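Local atomic coordinates of uncharacterized protein (PDB entry 6SCE), a protein that is a DNA nuclease of type III CRISPR defence, switched on when it binds a cyclic oligoadenylate second messenger. Residues A[92-97]-A[409-414]; A[302-307]-A[401-406]; A[551-556]-A[630-635]. One frame throughout, in Å; residues are numbered along the deposited sequence.

Contact 1: residues A[92-97]-A[409-414]; sequences WAVRFL and LLLDGG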
loop_
_atom_site.group_PDB
_atom_site.type_symbol
_atom_site.label_atom_id
_atom_site.label_comp_id
_atom_site.label_asym_id
_atom_site.label_seq_id
_atom_site.Cartn_x
_atom_site.Cartn_y
_atom_site.Cartn_z
ATOM N N TRP A 92 12.732 -5.180 -11.321
ATOM C CA TRP A 92 12.994 -5.290 -12.730
ATOM C C TRP A 92 13.550 -4.010 -13.310
ATOM O O TRP A 92 14.340 -4.075 -14.215
ATOM C CB TRP A 92 11.751 -5.775 -13.482
ATOM C CG TRP A 92 11.576 -7.233 -13.325
ATOM C CD1 TRP A 92 10.647 -7.912 -12.564
ATOM C CD2 TRP A 92 12.427 -8.214 -13.902
ATOM N NE1 TRP A 92 10.879 -9.274 -12.675
ATOM C CE2 TRP A 92 11.959 -9.475 -13.494
ATOM C CE3 TRP A 92 13.534 -8.140 -14.752
ATOM C CZ2 TRP A 92 12.566 -10.668 -13.920
ATOM C CZ3 TRP A 92 14.135 -9.323 -15.171
ATOM C CH2 TRP A 92 13.643 -10.565 -14.739
ATOM N N ALA A 93 13.176 -2.853 -12.764
ATOM C CA ALA A 93 13.829 -1.612 -13.153
ATOM C C ALA A 93 15.325 -1.711 -12.882
ATOM O O ALA A 93 16.163 -1.329 -13.718
ATOM C CB ALA A 93 13.234 -0.433 -12.417
ATOM N N VAL A 94 15.669 -2.234 -11.718
ATOM C CA VAL A 94 17.074 -2.348 -11.380
ATOM C C VAL A 94 17.816 -3.274 -12.359
ATOM O O VAL A 94 18.911 -2.924 -12.833
ATOM C CB VAL A 94 17.266 -2.841 -9.951
ATOM C CG1 VAL A 94 18.712 -3.231 -9.704
ATOM C CG2 VAL A 94 16.831 -1.771 -8.961
ATOM N N ARG A 95 17.226 -4.419 -12.647
ATOM C CA ARG A 95 17.846 -5.393 -13.569
ATOM C C ARG A 95 17.941 -4.875 -15.007
ATOM O O ARG A 95 18.990 -5.003 -15.654
ATOM C CB ARG A 95 17.111 -6.697 -13.524
ATOM C CG ARG A 95 17.302 -7.347 -12.143
ATOM C CD ARG A 95 16.988 -8.791 -12.104
ATOM N NE ARG A 95 17.857 -9.532 -13.020
ATOM C CZ ARG A 95 17.612 -10.764 -13.418
ATOM N NH1 ARG A 95 16.564 -11.422 -12.950
ATOM N NH2 ARG A 95 18.425 -11.342 -14.299
ATOM N N PHE A 96 16.872 -4.239 -15.485
ATOM C CA PHE A 96 16.903 -3.614 -16.803
ATOM C C PHE A 96 17.904 -2.482 -16.864
ATOM O O PHE A 96 18.581 -2.323 -17.873
ATOM C CB PHE A 96 15.521 -3.092 -17.207
ATOM C CG PHE A 96 14.683 -4.101 -17.905
ATOM C CD1 PHE A 96 14.474 -5.357 -17.345
ATOM C CD2 PHE A 96 14.078 -3.807 -19.120
ATOM C CE1 PHE A 96 13.694 -6.293 -17.978
ATOM C CE2 PHE A 96 13.306 -4.758 -19.761
ATOM C CZ PHE A 96 13.089 -5.993 -19.177
ATOM N N LEU A 97 18.032 -1.692 -15.800
ATOM C CA LEU A 97 18.982 -0.591 -15.846
ATOM C C LEU A 97 20.401 -1.150 -16.016
ATOM O O LEU A 97 21.189 -0.594 -16.794
ATOM C CB LEU A 97 18.941 0.258 -14.611
ATOM C CG LEU A 97 19.953 1.397 -14.511
ATOM C CD1 LEU A 97 19.787 2.400 -15.642
ATOM C CD2 LEU A 97 19.815 2.064 -13.164
ATOM N N LEU A 409 14.256 -11.625 -2.910
ATOM C CA LEU A 409 15.083 -11.810 -4.075
ATOM C C LEU A 409 16.390 -11.076 -3.898
ATOM O O LEU A 409 16.421 -9.904 -3.513
ATOM C CB LEU A 409 14.382 -11.280 -5.300
ATOM C CG LEU A 409 12.947 -11.740 -5.445
ATOM C CD1 LEU A 409 12.381 -11.106 -6.697
ATOM C CD2 LEU A 409 12.879 -13.269 -5.483
ATOM N N LEU A 410 17.498 -11.765 -4.145
ATOM C CA LEU A 410 18.810 -11.158 -4.072
ATOM C C LEU A 410 19.125 -10.640 -5.458
ATOM O O LEU A 410 18.971 -11.363 -6.447
ATOM C CB LEU A 410 19.876 -12.198 -3.653
ATOM C CG LEU A 410 19.508 -13.009 -2.416
ATOM C CD1 LEU A 410 20.647 -13.989 -2.116
ATOM C CD2 LEU A 410 19.265 -12.086 -1.229
ATOM N N LEU A 411 19.545 -9.383 -5.552
ATOM C CA LEU A 411 19.721 -8.770 -6.857
ATOM C C LEU A 411 20.784 -9.465 -7.751
ATOM O O LEU A 411 20.599 -9.519 -8.949
ATOM C CB LEU A 411 20.009 -7.278 -6.721
ATOM C CG LEU A 411 18.709 -6.433 -6.802
ATOM C CD1 LEU A 411 18.108 -6.463 -8.195
ATOM C CD2 LEU A 411 17.676 -6.885 -5.768
ATOM N N ASP A 412 21.845 -10.012 -7.172
ATOM C CA ASP A 412 22.840 -10.753 -7.955
ATOM C C ASP A 412 22.535 -12.256 -8.135
ATOM O O ASP A 412 23.351 -12.979 -8.693
ATOM C CB ASP A 412 24.233 -10.552 -7.379
ATOM C CG ASP A 412 24.711 -9.117 -7.482
ATOM O OD1 ASP A 412 24.362 -8.427 -8.441
ATOM O OD2 ASP A 412 25.445 -8.684 -6.603
ATOM N N GLY A 413 21.355 -12.696 -7.710
ATOM C CA GLY A 413 20.860 -14.043 -7.922
ATOM C C GLY A 413 20.689 -14.815 -6.623
ATOM O O GLY A 413 21.469 -14.650 -5.699
ATOM N N GLY A 414 19.680 -15.657 -6.588
ATOM C CA GLY A 414 19.309 -16.414 -5.417
ATOM C C GLY A 414 18.211 -15.697 -4.628
ATOM O O GLY A 414 17.826 -14.558 -4.967
#

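Contact 2: residues A[302-307]-A[401-406]; sequences AVPLYA and HYLDGD. With nucleotides of chain B.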
loop_
_atom_site.group_PDB
_atom_site.type_symbol
_atom_site.label_atom_id
_atom_site.label_comp_id
_atom_site.label_asym_id
_atom_site.label_seq_id
_atom_site.Cartn_x
_atom_site.Cartn_y
_atom_site.Cartn_z
ATOM N N ALA A 302 4.729 -0.979 4.782
ATOM C CA ALA A 302 5.655 -1.243 5.879
ATOM C C ALA A 302 6.279 -2.638 5.829
ATOM O O ALA A 302 7.363 -2.823 6.316
ATOM C CB ALA A 302 4.939 -1.075 7.208
ATOM N N VAL A 303 5.595 -3.617 5.235
ATOM C CA VAL A 303 6.077 -5.008 5.316
ATOM C C VAL A 303 7.501 -5.217 4.748
ATOM O O VAL A 303 8.296 -5.888 5.371
ATOM C CB VAL A 303 5.061 -5.998 4.709
ATOM C CG1 VAL A 303 5.660 -7.377 4.523
ATOM C CG2 VAL A 303 3.821 -6.092 5.602
ATOM N N PRO A 304 7.834 -4.629 3.576
ATOM C CA PRO A 304 9.178 -4.832 3.059
ATOM C C PRO A 304 10.267 -4.319 3.973
ATOM O O PRO A 304 11.334 -4.932 4.107
ATOM C CB PRO A 304 9.163 -4.066 1.729
ATOM C CG PRO A 304 7.723 -4.114 1.292
ATOM C CD PRO A 304 6.948 -3.998 2.585
ATOM N N LEU A 305 10.018 -3.185 4.608
ATOM C CA LEU A 305 10.961 -2.648 5.561
ATOM C C LEU A 305 11.105 -3.553 6.771
ATOM O O LEU A 305 12.200 -3.757 7.291
ATOM C CB LEU A 305 10.502 -1.272 6.021
ATOM C CG LEU A 305 11.484 -0.473 6.892
ATOM C CD1 LEU A 305 12.905 -0.418 6.392
ATOM C CD2 LEU A 305 10.925 0.940 6.998
ATOM N N TYR A 306 9.992 -4.096 7.218
ATOM C CA TYR A 306 10.010 -5.024 8.341
ATOM C C TYR A 306 10.768 -6.323 7.971
ATOM O O TYR A 306 11.549 -6.828 8.757
ATOM C CB TYR A 306 8.605 -5.337 8.768
ATOM C CG TYR A 306 8.528 -6.117 10.053
ATOM C CD1 TYR A 306 9.145 -5.649 11.195
ATOM C CD2 TYR A 306 7.820 -7.290 10.133
ATOM C CE1 TYR A 306 9.082 -6.335 12.389
ATOM C CE2 TYR A 306 7.739 -7.992 11.332
ATOM C CZ TYR A 306 8.374 -7.509 12.452
ATOM O OH TYR A 306 8.316 -8.182 13.650
ATOM N N ALA A 307 10.517 -6.846 6.772
ATOM C CA ALA A 307 11.247 -8.009 6.298
ATOM C C ALA A 307 12.721 -7.729 6.269
ATOM O O ALA A 307 13.526 -8.565 6.676
ATOM C CB ALA A 307 10.759 -8.432 4.919
ATOM N N HIS A 401 18.470 -6.398 -1.937
ATOM C CA HIS A 401 17.376 -7.358 -2.001
ATOM C C HIS A 401 16.070 -6.674 -2.283
ATOM O O HIS A 401 15.947 -5.452 -2.157
ATOM C CB HIS A 401 17.277 -8.166 -0.708
ATOM C CG HIS A 401 16.842 -7.363 0.474
ATOM N ND1 HIS A 401 17.714 -6.979 1.472
ATOM C CD2 HIS A 401 15.628 -6.873 0.826
ATOM C CE1 HIS A 401 17.057 -6.265 2.376
ATOM N NE2 HIS A 401 15.794 -6.190 2.012
ATOM N N TYR A 402 15.105 -7.479 -2.649
ATOM C CA TYR A 402 13.756 -7.035 -2.923
ATOM C C TYR A 402 12.810 -8.112 -2.438
ATOM O O TYR A 402 12.818 -9.251 -2.952
ATOM C CB TYR A 402 13.590 -6.798 -4.424
ATOM C CG TYR A 402 12.227 -6.302 -4.822
ATOM C CD1 TYR A 402 11.198 -7.179 -5.083
ATOM C CD2 TYR A 402 11.977 -4.927 -4.974
ATOM C CE1 TYR A 402 9.945 -6.734 -5.455
ATOM C CE2 TYR A 402 10.712 -4.471 -5.325
ATOM C CZ TYR A 402 9.701 -5.369 -5.567
ATOM O OH TYR A 402 8.424 -4.956 -5.907
ATOM N N LEU A 403 11.945 -7.769 -1.487
ATOM C CA LEU A 403 10.900 -8.695 -1.052
ATOM C C LEU A 403 9.875 -8.899 -2.125
ATOM O O LEU A 403 9.290 -7.948 -2.627
ATOM C CB LEU A 403 10.205 -8.222 0.225
ATOM C CG LEU A 403 9.056 -9.116 0.738
ATOM C CD1 LEU A 403 9.600 -10.382 1.376
ATOM C CD2 LEU A 403 8.240 -8.369 1.784
ATOM N N ASP A 404 9.666 -10.161 -2.492
ATOM C CA ASP A 404 8.643 -10.513 -3.431
ATOM C C ASP A 404 7.649 -11.408 -2.695
ATOM O O ASP A 404 7.784 -12.643 -2.704
ATOM C CB ASP A 404 9.265 -11.224 -4.634
ATOM C CG ASP A 404 8.219 -11.693 -5.635
ATOM O OD1 ASP A 404 7.158 -11.058 -5.740
ATOM O OD2 ASP A 404 8.437 -12.743 -6.290
ATOM N N GLY A 405 6.657 -10.784 -2.059
ATOM C CA GLY A 405 5.659 -11.495 -1.254
ATOM C C GLY A 405 6.279 -11.960 0.045
ATOM O O GLY A 405 6.358 -11.200 1.015
ATOM N N ASP A 406 6.736 -13.211 0.046
ATOM C CA ASP A 406 7.268 -13.872 1.251
ATOM C C ASP A 406 8.754 -14.244 1.273
ATOM O O ASP A 406 9.237 -14.789 2.262
ATOM C CB ASP A 406 6.465 -15.143 1.519
ATOM C CG ASP A 406 6.647 -16.181 0.440
ATOM O OD1 ASP A 406 6.614 -15.821 -0.743
ATOM O OD2 ASP A 406 6.841 -17.370 0.774
ATOM P P A B 4 5.415 1.035 -2.077
ATOM O OP1 A B 4 4.003 0.769 -2.473
ATOM O OP2 A B 4 5.755 1.182 -0.617
ATOM O "O5'" A B 4 6.336 -0.091 -2.738
ATOM C "C5'" A B 4 6.338 -1.393 -2.134
ATOM C "C4'" A B 4 6.678 -2.406 -3.201
ATOM O "O4'" A B 4 7.012 -3.679 -2.575
ATOM C "C3'" A B 4 5.522 -2.687 -4.151
ATOM O "O3'" A B 4 5.909 -2.988 -5.489
ATOM C "C2'" A B 4 4.917 -3.943 -3.517
ATOM O "O2'" A B 4 4.097 -4.663 -4.408
ATOM C "C1'" A B 4 6.192 -4.674 -3.139
ATOM N N9 A B 4 6.017 -5.770 -2.197
ATOM C C8 A B 4 6.506 -7.039 -2.384
ATOM N N7 A B 4 6.169 -7.860 -1.423
ATOM C C5 A B 4 5.377 -7.101 -0.566
ATOM C C6 A B 4 4.707 -7.405 0.637
ATOM N N6 A B 4 4.688 -8.616 1.205
ATOM N N1 A B 4 3.991 -6.409 1.218
ATOM C C2 A B 4 3.980 -5.203 0.634
ATOM N N3 A B 4 4.591 -4.794 -0.482
ATOM C C4 A B 4 5.282 -5.798 -1.040
ATOM P P A B 1 6.742 -1.982 -6.414
ATOM O OP1 A B 1 8.141 -2.488 -6.589
ATOM O OP2 A B 1 6.584 -0.555 -5.931
ATOM O "O5'" A B 1 6.009 -2.188 -7.816
ATOM C "C5'" A B 1 4.880 -1.404 -8.190
ATOM C "C4'" A B 1 4.030 -2.224 -9.131
ATOM O "O4'" A B 1 3.355 -3.268 -8.382
ATOM C "C3'" A B 1 2.945 -1.407 -9.841
ATOM O "O3'" A B 1 3.411 -1.105 -11.162
ATOM C "C2'" A B 1 1.730 -2.346 -9.800
ATOM O "O2'" A B 1 1.710 -3.211 -10.915
ATOM C "C1'" A B 1 1.959 -3.125 -8.511
ATOM N N9 A B 1 1.454 -2.471 -7.302
ATOM C C8 A B 1 2.129 -2.322 -6.123
ATOM N N7 A B 1 1.414 -1.708 -5.216
ATOM C C5 A B 1 0.196 -1.461 -5.827
ATOM C C6 A B 1 -0.982 -0.834 -5.377
ATOM N N6 A B 1 -1.113 -0.317 -4.158
ATOM N N1 A B 1 -2.021 -0.755 -6.244
ATOM C C2 A B 1 -1.861 -1.269 -7.473
ATOM N N3 A B 1 -0.795 -1.866 -8.006
ATOM C C4 A B 1 0.212 -1.929 -7.120
#

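Contact 3: residues A[551-556]-A[630-635]; sequences ALWFVE and NPAPRR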
loop_
_atom_site.group_PDB
_atom_site.type_symbol
_atom_site.label_atom_id
_atom_site.label_comp_id
_atom_site.label_asym_id
_atom_site.label_seq_id
_atom_site.Cartn_x
_atom_site.Cartn_y
_atom_site.Cartn_z
ATOM N N ALA A 551 2.410 -11.214 5.336
ATOM C CA ALA A 551 1.036 -10.721 5.268
ATOM C C ALA A 551 0.472 -10.596 6.678
ATOM O O ALA A 551 0.539 -11.528 7.485
ATOM C CB ALA A 551 0.171 -11.616 4.412
ATOM N N LEU A 552 -0.030 -9.405 6.984
ATOM C CA LEU A 552 -0.770 -9.165 8.218
ATOM C C LEU A 552 -2.244 -9.470 7.977
ATOM O O LEU A 552 -2.783 -9.189 6.898
ATOM C CB LEU A 552 -0.635 -7.704 8.651
ATOM C CG LEU A 552 -1.068 -7.404 10.085
ATOM C CD1 LEU A 552 -0.259 -8.161 11.100
ATOM C CD2 LEU A 552 -0.889 -5.910 10.314
ATOM N N TRP A 553 -2.893 -10.045 8.987
ATOM C CA TRP A 553 -4.319 -10.379 8.921
ATOM C C TRP A 553 -5.015 -9.777 10.128
ATOM O O TRP A 553 -4.519 -9.898 11.245
ATOM C CB TRP A 553 -4.545 -11.895 9.000
ATOM C CG TRP A 553 -4.079 -12.702 7.826
ATOM C CD1 TRP A 553 -2.792 -12.978 7.479
ATOM C CD2 TRP A 553 -4.904 -13.406 6.900
ATOM N NE1 TRP A 553 -2.763 -13.769 6.349
ATOM C CE2 TRP A 553 -4.045 -14.060 5.987
ATOM C CE3 TRP A 553 -6.290 -13.542 6.745
ATOM C CZ2 TRP A 553 -4.527 -14.834 4.933
ATOM C CZ3 TRP A 553 -6.763 -14.282 5.694
ATOM C CH2 TRP A 553 -5.882 -14.921 4.789
ATOM N N PHE A 554 -6.150 -9.129 9.881
ATOM C CA PHE A 554 -7.056 -8.701 10.929
ATOM C C PHE A 554 -8.235 -9.660 10.947
ATOM O O PHE A 554 -8.700 -10.105 9.896
ATOM C CB PHE A 554 -7.559 -7.286 10.662
ATOM C CG PHE A 554 -6.483 -6.246 10.704
ATOM C CD1 PHE A 554 -5.540 -6.241 11.722
ATOM C CD2 PHE A 554 -6.417 -5.262 9.730
ATOM C CE1 PHE A 554 -4.545 -5.281 11.757
ATOM C CE2 PHE A 554 -5.428 -4.297 9.766
ATOM C CZ PHE A 554 -4.504 -4.295 10.778
ATOM N N VAL A 555 -8.724 -9.950 12.149
ATOM C CA VAL A 555 -9.797 -10.919 12.333
ATOM C C VAL A 555 -11.053 -10.196 12.818
ATOM O O VAL A 555 -10.976 -9.322 13.709
ATOM C CB VAL A 555 -9.415 -11.994 13.369
ATOM C CG1 VAL A 555 -10.518 -13.045 13.498
ATOM C CG2 VAL A 555 -8.098 -12.658 12.999
ATOM N N GLU A 556 -12.197 -10.538 12.219
ATOM C CA GLU A 556 -13.502 -10.033 12.703
ATOM C C GLU A 556 -14.358 -11.245 13.029
ATOM O O GLU A 556 -14.490 -12.136 12.195
ATOM C CB GLU A 556 -14.193 -9.152 11.653
ATOM C CG GLU A 556 -15.557 -8.590 12.059
ATOM C CD GLU A 556 -15.487 -7.484 13.100
ATOM O OE1 GLU A 556 -14.393 -6.935 13.344
ATOM O OE2 GLU A 556 -16.544 -7.150 13.672
ATOM N N ASN A 630 -6.288 -18.216 -2.095
ATOM C CA ASN A 630 -5.491 -17.128 -2.705
ATOM C C ASN A 630 -4.362 -16.792 -1.726
ATOM O O ASN A 630 -4.540 -15.929 -0.859
ATOM C CB ASN A 630 -6.346 -15.875 -2.962
ATOM C CG ASN A 630 -7.459 -16.112 -3.975
ATOM O OD1 ASN A 630 -7.284 -16.840 -4.955
ATOM N ND2 ASN A 630 -8.614 -15.483 -3.744
ATOM N N PRO A 631 -3.206 -17.471 -1.849
ATOM C CA PRO A 631 -2.143 -17.356 -0.834
ATOM C C PRO A 631 -1.705 -15.908 -0.535
ATOM O O PRO A 631 -1.591 -15.099 -1.451
ATOM C CB PRO A 631 -0.982 -18.153 -1.442
ATOM C CG PRO A 631 -1.624 -19.101 -2.407
ATOM C CD PRO A 631 -2.837 -18.397 -2.939
ATOM N N ALA A 632 -1.507 -15.601 0.744
ATOM C CA ALA A 632 -1.053 -14.288 1.193
ATOM C C ALA A 632 0.271 -14.491 1.900
ATOM O O ALA A 632 0.349 -15.348 2.781
ATOM C CB ALA A 632 -2.063 -13.679 2.161
ATOM N N PRO A 633 1.307 -13.711 1.572
ATOM C CA PRO A 633 1.297 -12.653 0.530
ATOM C C PRO A 633 1.492 -13.215 -0.879
ATOM O O PRO A 633 1.986 -14.329 -1.021
ATOM C CB PRO A 633 2.529 -11.823 0.896
ATOM C CG PRO A 633 3.478 -12.842 1.424
ATOM C CD PRO A 633 2.625 -13.823 2.213
ATOM N N ARG A 634 1.130 -12.453 -1.906
ATOM C CA ARG A 634 1.285 -12.907 -3.296
ATOM C C ARG A 634 2.738 -12.792 -3.725
ATOM O O ARG A 634 3.426 -11.840 -3.346
ATOM C CB ARG A 634 0.417 -12.085 -4.248
ATOM C CG ARG A 634 -1.073 -12.206 -3.967
ATOM C CD ARG A 634 -1.909 -11.367 -4.923
ATOM N NE ARG A 634 -2.340 -10.087 -4.344
ATOM C CZ ARG A 634 -1.732 -8.908 -4.500
ATOM N NH1 ARG A 634 -2.250 -7.827 -3.923
ATOM N NH2 ARG A 634 -0.601 -8.795 -5.198
ATOM N N ARG A 635 3.211 -13.774 -4.487
ATOM C CA ARG A 635 4.520 -13.682 -5.144
ATOM C C ARG A 635 4.303 -13.168 -6.558
ATOM O O ARG A 635 3.598 -13.799 -7.333
ATOM C CB ARG A 635 5.190 -15.046 -5.235
ATOM C CG ARG A 635 5.666 -15.619 -3.918
ATOM C CD ARG A 635 6.434 -16.911 -4.161
ATOM N NE ARG A 635 7.003 -17.424 -2.922
ATOM C CZ ARG A 635 7.806 -18.484 -2.840
ATOM N NH1 ARG A 635 8.145 -19.163 -3.935
ATOM N NH2 ARG A 635 8.273 -18.869 -1.656
HETATM O O HOH W 1 -0.273 -14.928 5.466
#

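Contact 1: residues A[92-97]-A[409-414]
Leu-411 and Val-94 carry the apolar part of this contact, with CD1 of Leu-411 set 3.6 Å from CG1 of Val-94. The two side chains cross at about a right angle, so a branch end rather than a whole flank does the touching. In Val-94, CG1 lies anti to the backbone N (chi1 168°), which sends this methyl out to the leucine; a valine, branched at CB, reaches it while staying close to the helix. The same CD1 also rests against the aliphatic stem of Arg-95, 4.1 Å from its CG, and Tyr-91 adds to the cover of Leu-411.

Helix 90-100 flanks the first of the chain's two Rossmann-like, probably CARF, sheets, whereas strands 399-404, 407-410 and 415-417 end the second. The contact is therefore made between domains, and helix 384-393 joins it through Leu-388 and Tyr-391, both packed on Val-94.

Backbone hydrogen bonds fix the leucine's platform. A type I turn from Leu-410 to Gly-413 links the last two strands, closed by Gly-413 N to Leu-410 O at 3.0 Å; Leu-410 N also bonds to Gly-414 O at 2.9 Å. At phi 115° a CB on Gly-413 would jam against the carbonyl O of Asp-412, so glycine suits the place.

The polar end of Arg-95 turns mainly to its own helix. A bend at chi3 (61°) folds the guanidinium back, and Trp-92 CZ3 lies 3.8 Å above the guanidinium plane, offset toward the rim of that group. Arg-95 NH1 is hydrogen-bonded to Tyr-91 OH, with a long, weak ion pair to Glu-70.

Contact 2: residues A[302-307]-A[401-406]
Pro-304 and Leu-403 have the nearest CA atoms, 5.9 Å apart, where helix 303-307 passes strand 401-404 with axes 8.7 Å apart and directions 123° from each other. Helix over central sheet fits the Rossmann-like arrangement of a CARF domain, probably the second in the chain, and the bound adenylate lies at the strand's C-terminal end.

Leu-403 does the packing: with CG anti to the backbone N (chi1 178°), its CD2 meets Val-303 CG1 at 3.9 Å and the CB of Ala-307 at 4.0 Å. The small alanine lets strand and helix come close. Leu-403 CD2 and Pro-304 CG also lie over the same face of the A4 base of chain B, the proline CG 3.7 Å from N3. Replacing Pro-304 by an alanine would probably leave the N3 side of that base without its apolar cover and let the adenine shift.

Gly-405, at a positive phi (74°) easy for glycine, reads the adenine by backbone alone, giving its N-H to N7 and taking N6 of A4 on its O. Tyr-402, its side chain opposite Leu-403 on the strand, donates from OH to OP1 of A1 of chain B at 2.6 Å, this oxygen lying in the ring plane.

Contact 3: residues A[551-556]-A[630-635]
Ala-551 and Ala-632 meet methyl to methyl, CB to CB at 3.8 Å, where strand 551-558 comes up against the C-terminal tail. The strand lies inside the mixed sheet of what is probably the nuclease domain. Further along it Glu-556 and Lys-558, with Asp-543 on the neighbouring strand, fit the sequence pattern of the PD-(D/E)xK nucleases, so the strand is probably part of that core.

Apolar contacts make up most of the interface. Ala-551 CB also approaches Pro-633, its N at 3.7 Å and its CD at 4.0 Å. The peptide before Pro-633 is cis, a form proline tolerates far better than other residues, and it bends the tail at the point where both residues reach the alanine. Alanine suits both Ala-551 and Ala-632, since the backbones run close, Ala-551 CA 5.1 Å from Pro-633 CA. Trp-553 adds the benzo part of its indole: with CG anti to the carbonyl carbon (chi1 -68°), the ring turns toward the tail and brings CZ2 to 3.9 Å from Ala-632 CB, an oblique approach. Phe-546 stacks on this indole, while Pro-633 also packs on an adenine base of the bound RNA.

The polar link is indirect. A water in the plane of the indole accepts from Trp-553 NE1 at 2.9 Å and donates to Ala-632 O at 2.8 Å.

In the fold
Along the chain, contact 2 falls between the segments of contact 1, and contact 3 follows. Contacts 1 and 2, with centres 15 Å apart, share a sheet: strands 399-404 and 407-410 are neighbours, joined where Leu-409 N meets Tyr-402 O. Contact 1 ties the turn after strand 407-410 to the helix of the first CARF-like domain, while contact 2 faces the bound nucleotides. Contact 3 joins the probable nuclease sheet to the C-terminal tail, its centre 14 Å from that of contact 2; Arg-635 bridges to Asp-406, and Pro-633 packs on Gly-405. The tail thus links adenine-binding residues to that sheet, consistent with activation by the ligand. Contacts 1 and 3, centres 26 Å apart, do not touch.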